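Local coordinates for mandelate racemase/muconate lactonizing enzyme family protein (Azoarcus sp., PDB 2QDE) that belongs to the mandelate racemase/muconate lactonizing enzyme family of the enolase superfamily and holds a barium ion in its barrel domain, at residues A[166-171]-A[192-197]; A[220-225]-A[245-250]. All blocks are in the same frame, centred on the assembly; numbering follows the deposited sequence.

Contact 1: A[166-171]-A[192-197]; sequences LKAGGP and LFIDIN. With BA (barium ion), chain I.
Leu166 and Lys167 pair in parallel with Ile194 and Asp195, and three backbone bonds join the two segments. Leu166 N donates to Phe193 O at 3.0 Å and Asp195 N to Leu166 O at 2.8 Å. Ala168 N reaches Asp195 O at 3.1 Å; this last bond, already beyond the strand on the 166-171 side, is almost straight (177° at the hydrogen). Leu166 and Ile194 turn their side chains to one face of the sheet, where helix 172-186 covers them. There CD1 of Leu192 lies against both CG and CD1 of Leu166, 3.9 Å from the latter, the two side chains crossing at a slant. Past the end of the pairing, Ala168 CB is touched by the far methyl of Ile196, CD1, at 3.6 Å.

Asp195 projects from the other face. With CG anti to the backbone N (chi1 -170°), its carboxylate reaches the barium ion unevenly, OD2 at 2.7 Å and OD1 at 3.1 Å. OD1 also accepts from Asn197 N, which approaches 37° above the carboxylate plane and closes an Asx turn. This turn bends the chain so that Asn197 OD1 binds the same ion at 2.8 Å, while Lys165 hydrogen-bonds to Asp195 OD2. Two neighbouring strands joined through helix 172-186, with metal ligands at and just beyond a C-terminal strand end, form a beta-alpha-beta unit of an enolase-type TIM barrel.

Contact 2: A[220-225]-A[245-250]; sequences IEQPLP and ADESAQ. With BA (barium ion), chain I.
Glu221 and Asp246 meet through a shared barium ion at the C-terminal mouth of the TIM barrel, where enolase-superfamily proteins carry metal-binding carboxylates. Glu221 stands at the end of strand 220-221, and Asp246 lies in the loop following strand 243-245.

Asp246 CB lies 3.6 Å from Glu221 OE2. CG is anti to the backbone N (chi1 175°), which carries the carboxylate toward the ion; CG itself lies 3.7 Å from the barium and also near Glu221 OE2. At the tip the two oxygens divide their work: OD2 binds the barium ion at 2.7 Å, whereas OD1 is held by a salt bridge to Lys273 and a hydrogen bond to Tyr57. Glu221, on an extended chain, binds the ion beside Asp246 through OE2 at 2.8 Å, its other oxygen, OE1, being salt-bridged to Lys165. Glu221 OE2 and Asp246 OD2 are therefore only 3.2 Å apart; this is an approach of two metal ligands, and the cation probably offsets their repulsion. The two carboxylate planes are turned 53° from each other.

Away from the metal, Gln222 extends toward the 245-250 segment and bends at chi2, laying its amide group against the backbone of a type I turn. That turn runs from Asp246 to Ala249 and is closed by Ala249 N bonding to Asp246 O at 2.8 Å. Ser248 OG, facing the same amide, hydrogen-bonds to Ala226 O.

Glu247 crosses Gln222 obliquely, its carboxylate plane 68° from the amide plane. Glu247 OE1, buried and with no hydrogen-bonding partner in the model, lies 3.4 Å from Gln222 CG and 3.4 Å from the barium ion, a distance beyond those of the ion's ligands.

In the fold
The two contacts follow one another along the chain, contact 1 closing at residue 197 before contact 2 opens at 220, and their centres lie 12 Å apart within the enolase C-terminal domain-like region. Strands 192-195 and 220-221 are parallel neighbours in the barrel sheet, with a probable hydrogen bond from Glu221 N to Ile194 O (2.8 Å) joining the contacts directly. The barium ion provides the second junction: each contact gives two of the four protein residues that bind it, and Lys165, one residue before the 166-171 segment, bridges the two contacts. Three consecutive strands and the loops that follow them thus contribute to one metal site.

Contact 1: A[166-171]-A[192-197]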
# COMPACT_ATOMS: atom_id res chain seq x y z
N LEU A 166 33.72 -11.41 9.89
CA LEU A 166 34.38 -10.54 10.87
C LEU A 166 33.35 -9.83 11.75
O LEU A 166 32.22 -9.58 11.32
CB LEU A 166 35.23 -9.47 10.16
CG LEU A 166 36.14 -9.93 9.01
CD1 LEU A 166 36.72 -8.73 8.29
CD2 LEU A 166 37.26 -10.83 9.55
N LYS A 167 33.73 -9.53 12.98
CA LYS A 167 32.83 -8.79 13.87
C LYS A 167 33.26 -7.33 13.86
O LYS A 167 34.43 -7.03 14.11
CB LYS A 167 32.90 -9.36 15.29
CG LYS A 167 32.42 -10.79 15.36
CD LYS A 167 32.25 -11.30 16.78
CE LYS A 167 31.65 -12.70 16.76
NZ LYS A 167 31.63 -13.32 18.12
N ALA A 168 32.32 -6.43 13.59
CA ALA A 168 32.64 -5.01 13.49
C ALA A 168 32.20 -4.21 14.70
O ALA A 168 31.07 -3.69 14.72
CB ALA A 168 31.99 -4.46 12.24
N GLY A 169 33.10 -4.10 15.69
CA GLY A 169 32.80 -3.36 16.89
C GLY A 169 32.86 -1.84 16.76
O GLY A 169 32.02 -1.13 17.32
N GLY A 170 33.82 -1.35 15.99
CA GLY A 170 33.95 0.09 15.82
C GLY A 170 35.12 0.58 16.65
O GLY A 170 35.73 -0.19 17.41
N PRO A 171 35.48 1.86 16.54
CA PRO A 171 34.90 2.93 15.71
C PRO A 171 35.06 2.75 14.19
O PRO A 171 35.63 1.77 13.73
CB PRO A 171 35.60 4.18 16.23
CG PRO A 171 36.94 3.64 16.66
CD PRO A 171 36.56 2.39 17.39
N LEU A 192 33.86 -12.75 1.85
CA LEU A 192 34.14 -12.05 3.10
C LEU A 192 32.99 -11.11 3.48
O LEU A 192 32.49 -10.37 2.64
CB LEU A 192 35.42 -11.22 2.94
CG LEU A 192 35.83 -10.31 4.09
CD1 LEU A 192 36.25 -11.16 5.29
CD2 LEU A 192 36.97 -9.40 3.65
N PHE A 193 32.55 -11.17 4.74
CA PHE A 193 31.48 -10.28 5.19
C PHE A 193 31.63 -9.93 6.66
O PHE A 193 32.47 -10.49 7.36
CB PHE A 193 30.09 -10.86 4.88
CG PHE A 193 29.75 -12.14 5.61
CD1 PHE A 193 29.01 -12.11 6.79
CD2 PHE A 193 30.11 -13.38 5.07
CE1 PHE A 193 28.62 -13.30 7.43
CE2 PHE A 193 29.73 -14.58 5.70
CZ PHE A 193 28.98 -14.54 6.88
N ILE A 194 30.82 -8.98 7.13
CA ILE A 194 30.90 -8.54 8.53
C ILE A 194 29.57 -8.62 9.27
O ILE A 194 28.50 -8.58 8.65
CB ILE A 194 31.43 -7.10 8.62
CG1 ILE A 194 30.50 -6.16 7.84
CG2 ILE A 194 32.84 -7.02 8.07
CD1 ILE A 194 30.86 -4.69 7.97
N ASP A 195 29.65 -8.74 10.59
CA ASP A 195 28.48 -8.84 11.46
C ASP A 195 28.49 -7.66 12.43
O ASP A 195 29.48 -7.45 13.14
CB ASP A 195 28.56 -10.16 12.23
CG ASP A 195 27.29 -10.48 12.98
OD1 ASP A 195 26.41 -9.60 13.10
OD2 ASP A 195 27.17 -11.63 13.47
N ILE A 196 27.40 -6.90 12.46
CA ILE A 196 27.29 -5.72 13.32
C ILE A 196 26.51 -5.97 14.60
O ILE A 196 26.58 -5.18 15.54
CB ILE A 196 26.61 -4.56 12.56
CG1 ILE A 196 27.10 -4.51 11.11
CG2 ILE A 196 26.91 -3.24 13.24
CD1 ILE A 196 28.61 -4.32 10.97
N ASN A 197 25.75 -7.06 14.63
CA ASN A 197 24.95 -7.41 15.80
C ASN A 197 23.95 -6.30 16.16
O ASN A 197 23.63 -6.10 17.34
CB ASN A 197 25.86 -7.71 17.01
CG ASN A 197 26.62 -9.03 16.86
OD1 ASN A 197 26.02 -10.08 16.62
ND2 ASN A 197 27.94 -8.97 17.01
BA BA I . 24.72 -11.70 14.68

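Contact 2: A[220-225]-A[245-250]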
# COMPACT_ATOMS: atom_id res chain seq x y z
N ILE A 220 26.30 -7.52 4.71
CA ILE A 220 26.42 -6.88 6.02
C ILE A 220 25.38 -7.55 6.91
O ILE A 220 24.18 -7.46 6.65
CB ILE A 220 26.09 -5.37 5.98
CG1 ILE A 220 26.96 -4.65 4.94
CG2 ILE A 220 26.31 -4.76 7.36
CD1 ILE A 220 28.43 -4.77 5.20
N GLU A 221 25.82 -8.23 7.96
CA GLU A 221 24.90 -8.91 8.86
C GLU A 221 24.34 -8.02 9.96
O GLU A 221 25.08 -7.45 10.77
CB GLU A 221 25.58 -10.13 9.49
CG GLU A 221 24.64 -11.00 10.33
CD GLU A 221 25.36 -12.18 10.98
OE1 GLU A 221 26.36 -12.65 10.39
OE2 GLU A 221 24.91 -12.64 12.06
N GLN A 222 23.01 -7.91 9.99
CA GLN A 222 22.27 -7.12 10.98
C GLN A 222 22.91 -5.80 11.38
O GLN A 222 23.38 -5.64 12.52
CB GLN A 222 22.04 -7.96 12.24
CG GLN A 222 20.95 -7.39 13.15
CD GLN A 222 19.56 -7.57 12.56
OE1 GLN A 222 18.75 -6.64 12.55
NE2 GLN A 222 19.27 -8.78 12.09
N PRO A 223 22.92 -4.81 10.47
CA PRO A 223 23.52 -3.52 10.80
C PRO A 223 22.69 -2.71 11.82
O PRO A 223 23.25 -2.01 12.66
CB PRO A 223 23.61 -2.82 9.44
CG PRO A 223 22.46 -3.39 8.69
CD PRO A 223 22.49 -4.85 9.06
N LEU A 224 21.37 -2.84 11.74
CA LEU A 224 20.46 -2.10 12.62
C LEU A 224 19.79 -2.98 13.67
O LEU A 224 19.83 -4.20 13.58
CB LEU A 224 19.39 -1.40 11.76
CG LEU A 224 19.95 -0.52 10.63
CD1 LEU A 224 18.83 -0.15 9.65
CD2 LEU A 224 20.60 0.73 11.22
N PRO A 225 19.16 -2.36 14.69
CA PRO A 225 18.49 -3.12 15.75
C PRO A 225 17.51 -4.16 15.20
O PRO A 225 16.96 -3.99 14.11
CB PRO A 225 17.79 -2.03 16.57
CG PRO A 225 18.71 -0.86 16.40
CD PRO A 225 19.04 -0.91 14.93
N ALA A 245 19.61 -10.54 7.72
CA ALA A 245 19.00 -10.40 9.04
C ALA A 245 19.27 -11.60 9.95
O ALA A 245 19.12 -12.75 9.53
CB ALA A 245 17.50 -10.21 8.89
N ASP A 246 19.67 -11.33 11.19
CA ASP A 246 19.91 -12.39 12.16
C ASP A 246 18.95 -12.12 13.31
O ASP A 246 17.87 -12.72 13.39
CB ASP A 246 21.35 -12.37 12.67
CG ASP A 246 21.60 -13.39 13.78
OD1 ASP A 246 20.67 -14.15 14.14
OD2 ASP A 246 22.74 -13.42 14.29
N GLU A 247 19.34 -11.20 14.18
CA GLU A 247 18.51 -10.84 15.32
C GLU A 247 17.07 -10.50 14.92
O GLU A 247 16.14 -10.84 15.64
CB GLU A 247 19.13 -9.66 16.08
CG GLU A 247 20.35 -10.03 16.93
CD GLU A 247 21.66 -9.98 16.16
OE1 GLU A 247 21.67 -10.19 14.92
OE2 GLU A 247 22.70 -9.75 16.81
N SER A 248 16.90 -9.86 13.77
CA SER A 248 15.56 -9.50 13.30
C SER A 248 14.72 -10.72 12.93
O SER A 248 13.49 -10.69 13.03
CB SER A 248 15.64 -8.57 12.09
OG SER A 248 16.18 -7.31 12.45
N ALA A 249 15.39 -11.79 12.50
CA ALA A 249 14.72 -13.03 12.10
C ALA A 249 14.66 -14.07 13.21
O ALA A 249 15.44 -15.03 13.22
CB ALA A 249 15.41 -13.62 10.88
N GLN A 250 13.73 -13.89 14.14
CA GLN A 250 13.60 -14.82 15.25
C GLN A 250 12.32 -15.65 15.21
O GLN A 250 12.36 -16.89 15.25
CB GLN A 250 13.69 -14.05 16.57
CG GLN A 250 13.51 -14.91 17.80
CD GLN A 250 13.52 -14.09 19.07
OE1 GLN A 250 14.50 -13.40 19.37
NE2 GLN A 250 12.43 -14.14 19.82
BA BA I . 24.72 -11.70 14.68